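Local coordinates for protein phosphoglycolate phosphatase (Lactobacillus plantarum, PDB 2HDO) that probably hydrolyses 2-phosphoglycolate to glycolate and inorganic phosphate as a phosphatase of the haloacid dehalogenase (HAD) superfamily, at residues I82-Y85 / P86-S90; Q94-S97 / E98-L101. One frame throughout, in Å; residues are numbered along the deposited sequence.

Interaction 1: I82-Y85 / P86-S90; sequences IELY and PGITS
The ring of Y85 has P86 CD at its edge, close to the ring plane, and outside the turn it meets the W183 ring in a T-shaped (edge-to-face) arrangement. A type II beta turn from Y85 to I88 connects the short strand 83-84 to helix 88-94. With the CG of Y85 opposite its carbonyl carbon (chi1 -78°), the ring leads away from the turn, and CB is the side-chain atom nearest to P86 and I88. That CB lies 3.6 Å from P86 CD and 3.9 Å from I88 CG1. The same I88 CG1 rests against Y85 O at 3.3 Å, and the isoleucine extends beyond the turn onto P201. G87, at the N-cap position, has a positive phi of 98°, as the third place of a type II turn requires.

L84 makes the second apolar patch. The side chains of L84 and T89 pass at an angle, L84 CD1 lying 3.6 Å from T89 CG2 and 4.4 Å from I88 CG2; Y119 and F121 also pack on this leucine. Backbone bonds of E83 with N17 and Y85 with L15 pair strand 83-84 antiparallel with strand 16-17, just after the DxDxT-like pattern. The pair is consistent with the flap hairpin of HAD enzymes, between whose strands the helical cap is inserted.

Two donors address the carbonyl of Y85. I88 N gives a weak bond to Y85 O, 3.3 Å long but fairly straight at 162°. A water donates to Y85 O at 2.7 Å and accepts from T89 N at 3.2 Å, linking the turn to the helix.

Interaction 2: Q94-S97 / E98-L101; sequences QLPS and ELRL
L95, the first residue to leave helical backbone angles after helix 88-94, sends its two methyls to different leucines. CD2 lies 4.0 Å from L99 CD1, the two side chains passing at an angle, and CD1 lies 4.2 Å from L101 CD2. L7 of the central strand 6-9 touches all three leucines, so the cluster lies against strand 6-9.

P96 begins a type I beta turn that ends at L99. Its carbonyl accepts the closing bond, with L99 N 3.1 Å from P96 O and an N-H...O angle of 159°; the donor stands 53° out of the carbonyl plane. The pyrrolidine ring packs on the same partner, P96 CD being 3.8 Å from L99 CD1, and F208 near the C-terminus contacts both residues. From the outer side, E98 reaches back: its bend at chi2 (83°) brings OE1 to 3.3 Å from P96 CB.

At S97 the contacts are with its neighbour E98 and include no hydrogen bond. E98 OE1 is also 3.3 Å from S97 N, but at a poor angle. S97 OG lies over the face of the same carboxylate, 3.6 Å from E98 OE1.

The turn, with S97 and E98 exposed and L95 and L101 buried, leads the chain from helix 88-94 into strand 100-104, which lies parallel to strand 6-9: the helix-to-strand connection of a Rossmann-like HAD core.

How the interactions relate
Interactions 1 and 2 flank the two ends of helix 88-94 in series: 82-90 leads into it, and 94-101 leads from its end to strand 100-104. Their centres are about 17 Å apart, and they share no contact beyond adjoining in sequence. Each is built on a beta turn closed by a backbone bond, type II with a weak bond and a bridging water in the first, type I with a shorter bond in the second. Interaction 1 is a surface contact near the two-stranded antiparallel pair, mixing aromatic, proline and methyl groups. Interaction 2 is partly buried, with leucines against the parallel sheet and a carboxylate on its exposed side.

Interaction 1: I82-Y85 / P86-S90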
loop_
_atom_site.group_PDB
_atom_site.type_symbol
_atom_site.label_atom_id
_atom_site.label_comp_id
_atom_site.label_asym_id
_atom_site.label_seq_id
_atom_site.Cartn_x
_atom_site.Cartn_y
_atom_site.Cartn_z
ATOM N N ILE A 82 -10.110 3.200 -10.338
ATOM C CA ILE A 82 -8.887 2.509 -9.918
ATOM C C ILE A 82 -8.833 1.178 -10.614
ATOM O O ILE A 82 -9.746 0.385 -10.526
ATOM C CB ILE A 82 -8.868 2.316 -8.416
ATOM C CG1 ILE A 82 -8.882 3.684 -7.723
ATOM C CG2 ILE A 82 -7.652 1.557 -8.013
ATOM C CD1 ILE A 82 -9.050 3.630 -6.228
ATOM N N GLU A 83 -7.757 0.949 -11.345
ATOM C CA GLU A 83 -7.562 -0.322 -12.014
ATOM C C GLU A 83 -6.290 -0.939 -11.448
ATOM O O GLU A 83 -5.400 -0.226 -10.932
ATOM C CB GLU A 83 -7.477 -0.104 -13.526
ATOM C CG GLU A 83 -8.781 0.414 -14.180
ATOM C CD GLU A 83 -9.583 -0.667 -14.890
ATOM N N LEU A 84 -6.191 -2.260 -11.539
ATOM C CA LEU A 84 -4.904 -2.925 -11.284
ATOM C C LEU A 84 -3.867 -2.504 -12.319
ATOM O O LEU A 84 -4.178 -2.243 -13.475
ATOM C CB LEU A 84 -5.023 -4.449 -11.316
ATOM C CG LEU A 84 -6.041 -5.059 -10.353
ATOM C CD1 LEU A 84 -6.180 -6.536 -10.665
ATOM C CD2 LEU A 84 -5.665 -4.825 -8.926
ATOM N N TYR A 85 -2.609 -2.464 -11.918
ATOM C CA TYR A 85 -1.521 -2.376 -12.905
ATOM C C TYR A 85 -1.544 -3.600 -13.810
ATOM O O TYR A 85 -1.853 -4.696 -13.360
ATOM C CB TYR A 85 -0.184 -2.322 -12.176
ATOM C CG TYR A 85 0.142 -0.958 -11.600
ATOM C CD1 TYR A 85 0.529 0.113 -12.429
ATOM C CD2 TYR A 85 0.055 -0.712 -10.237
ATOM C CE1 TYR A 85 0.870 1.369 -11.890
ATOM C CE2 TYR A 85 0.363 0.532 -9.703
ATOM C CZ TYR A 85 0.761 1.569 -10.525
ATOM O OH TYR A 85 1.074 2.817 -10.004
ATOM N N PRO A 86 -1.186 -3.428 -15.093
ATOM C CA PRO A 86 -1.087 -4.608 -15.952
ATOM C C PRO A 86 -0.013 -5.568 -15.447
ATOM O O PRO A 86 1.028 -5.117 -14.940
ATOM C CB PRO A 86 -0.727 -4.027 -17.316
ATOM C CG PRO A 86 -0.554 -2.575 -17.160
ATOM C CD PRO A 86 -0.807 -2.174 -15.765
ATOM N N GLY A 87 -0.301 -6.860 -15.556
ATOM C CA GLY A 87 0.590 -7.930 -15.141
ATOM C C GLY A 87 0.256 -8.469 -13.763
ATOM O O GLY A 87 0.675 -9.562 -13.404
ATOM N N ILE A 88 -0.499 -7.703 -12.959
ATOM C CA ILE A 88 -0.819 -8.148 -11.604
ATOM C C ILE A 88 -1.700 -9.390 -11.605
ATOM O O ILE A 88 -1.430 -10.343 -10.872
ATOM C CB ILE A 88 -1.485 -6.990 -10.808
ATOM C CG1 ILE A 88 -0.478 -5.869 -10.552
ATOM C CG2 ILE A 88 -2.096 -7.473 -9.477
ATOM C CD1 ILE A 88 0.651 -6.206 -9.651
ATOM N N THR A 89 -2.728 -9.432 -12.449
ATOM C CA THR A 89 -3.604 -10.607 -12.514
ATOM C C THR A 89 -2.820 -11.880 -12.936
ATOM O O THR A 89 -3.021 -12.964 -12.362
ATOM C CB THR A 89 -4.817 -10.372 -13.476
ATOM O OG1 THR A 89 -4.335 -9.960 -14.761
ATOM C CG2 THR A 89 -5.750 -9.312 -12.929
ATOM N N SER A 90 -1.914 -11.716 -13.911
ATOM C CA SER A 90 -1.066 -12.803 -14.394
ATOM C C SER A 90 -0.096 -13.256 -13.333
ATOM O O SER A 90 0.254 -14.426 -13.225
ATOM C CB SER A 90 -0.257 -12.350 -15.594
ATOM O OG SER A 90 -1.095 -11.924 -16.643
HETATM O O HOH W 1 -3.444 -6.814 -14.065
#

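Interaction 2: Q94-S97 / E98-L101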
loop_
_atom_site.group_PDB
_atom_site.type_symbol
_atom_site.label_atom_id
_atom_site.label_comp_id
_atom_site.label_asym_id
_atom_site.label_seq_id
_atom_site.Cartn_x
_atom_site.Cartn_y
_atom_site.Cartn_z
ATOM N N GLN A 94 0.424 -17.144 -11.477
ATOM C CA GLN A 94 1.671 -17.891 -11.644
ATOM C C GLN A 94 2.456 -18.086 -10.333
ATOM O O GLN A 94 3.299 -18.973 -10.254
ATOM C CB GLN A 94 2.577 -17.174 -12.645
ATOM C CG GLN A 94 2.046 -17.015 -14.079
ATOM C CD GLN A 94 1.752 -18.319 -14.769
ATOM O OE1 GLN A 94 2.487 -19.305 -14.621
ATOM N NE2 GLN A 94 0.668 -18.339 -15.543
ATOM N N LEU A 95 2.214 -17.260 -9.314
ATOM C CA LEU A 95 2.979 -17.403 -8.054
ATOM C C LEU A 95 2.775 -18.826 -7.475
ATOM O O LEU A 95 1.650 -19.334 -7.519
ATOM C CB LEU A 95 2.551 -16.346 -7.054
ATOM C CG LEU A 95 3.154 -14.933 -7.274
ATOM C CD1 LEU A 95 2.447 -13.876 -6.442
ATOM C CD2 LEU A 95 4.634 -14.898 -6.924
ATOM N N PRO A 96 3.843 -19.496 -6.976
ATOM C CA PRO A 96 3.695 -20.834 -6.416
ATOM C C PRO A 96 2.643 -20.873 -5.312
ATOM O O PRO A 96 2.606 -19.984 -4.443
ATOM C CB PRO A 96 5.068 -21.143 -5.790
ATOM C CG PRO A 96 5.986 -20.142 -6.323
ATOM C CD PRO A 96 5.232 -19.001 -6.902
ATOM N N SER A 97 1.837 -21.932 -5.334
ATOM C CA SER A 97 0.760 -22.108 -4.377
ATOM C C SER A 97 1.268 -22.360 -2.954
ATOM O O SER A 97 0.546 -22.157 -1.975
ATOM C CB SER A 97 -0.107 -23.281 -4.818
ATOM O OG SER A 97 0.710 -24.451 -4.883
ATOM N N GLU A 98 2.513 -22.799 -2.846
ATOM C CA GLU A 98 3.164 -22.972 -1.553
ATOM C C GLU A 98 3.380 -21.645 -0.781
ATOM O O GLU A 98 3.497 -21.668 0.440
ATOM C CB GLU A 98 4.506 -23.678 -1.745
ATOM C CG GLU A 98 4.379 -25.103 -2.347
ATOM C CD GLU A 98 4.264 -25.159 -3.903
ATOM O OE1 GLU A 98 4.256 -24.099 -4.595
ATOM O OE2 GLU A 98 4.178 -26.299 -4.428
ATOM N N LEU A 99 3.417 -20.506 -1.470
ATOM C CA LEU A 99 3.598 -19.227 -0.794
ATOM C C LEU A 99 2.439 -18.860 0.113
ATOM O O LEU A 99 1.278 -19.172 -0.166
ATOM C CB LEU A 99 3.756 -18.104 -1.794
ATOM C CG LEU A 99 5.073 -18.067 -2.497
ATOM C CD1 LEU A 99 5.009 -17.113 -3.658
ATOM C CD2 LEU A 99 6.199 -17.682 -1.491
ATOM N N ARG A 100 2.750 -18.202 1.219
ATOM C CA ARG A 100 1.737 -17.476 1.961
ATOM C C ARG A 100 1.695 -16.058 1.450
ATOM O O ARG A 100 2.697 -15.338 1.509
ATOM C CB ARG A 100 1.952 -17.498 3.489
ATOM C CG ARG A 100 2.391 -18.792 4.093
ATOM C CD ARG A 100 1.573 -20.024 3.823
ATOM N NE ARG A 100 0.123 -19.880 3.942
ATOM C CZ ARG A 100 -0.605 -19.987 5.058
ATOM N NH1 ARG A 100 -0.040 -20.180 6.251
ATOM N NH2 ARG A 100 -1.930 -19.885 4.968
ATOM N N LEU A 101 0.555 -15.664 0.900
ATOM C CA LEU A 101 0.409 -14.345 0.321
ATOM C C LEU A 101 -0.456 -13.497 1.266
ATOM O O LEU A 101 -1.403 -13.992 1.899
ATOM C CB LEU A 101 -0.265 -14.401 -1.066
ATOM C CG LEU A 101 0.412 -15.250 -2.152
ATOM C CD1 LEU A 101 -0.364 -15.128 -3.424
ATOM C CD2 LEU A 101 1.852 -14.833 -2.368
#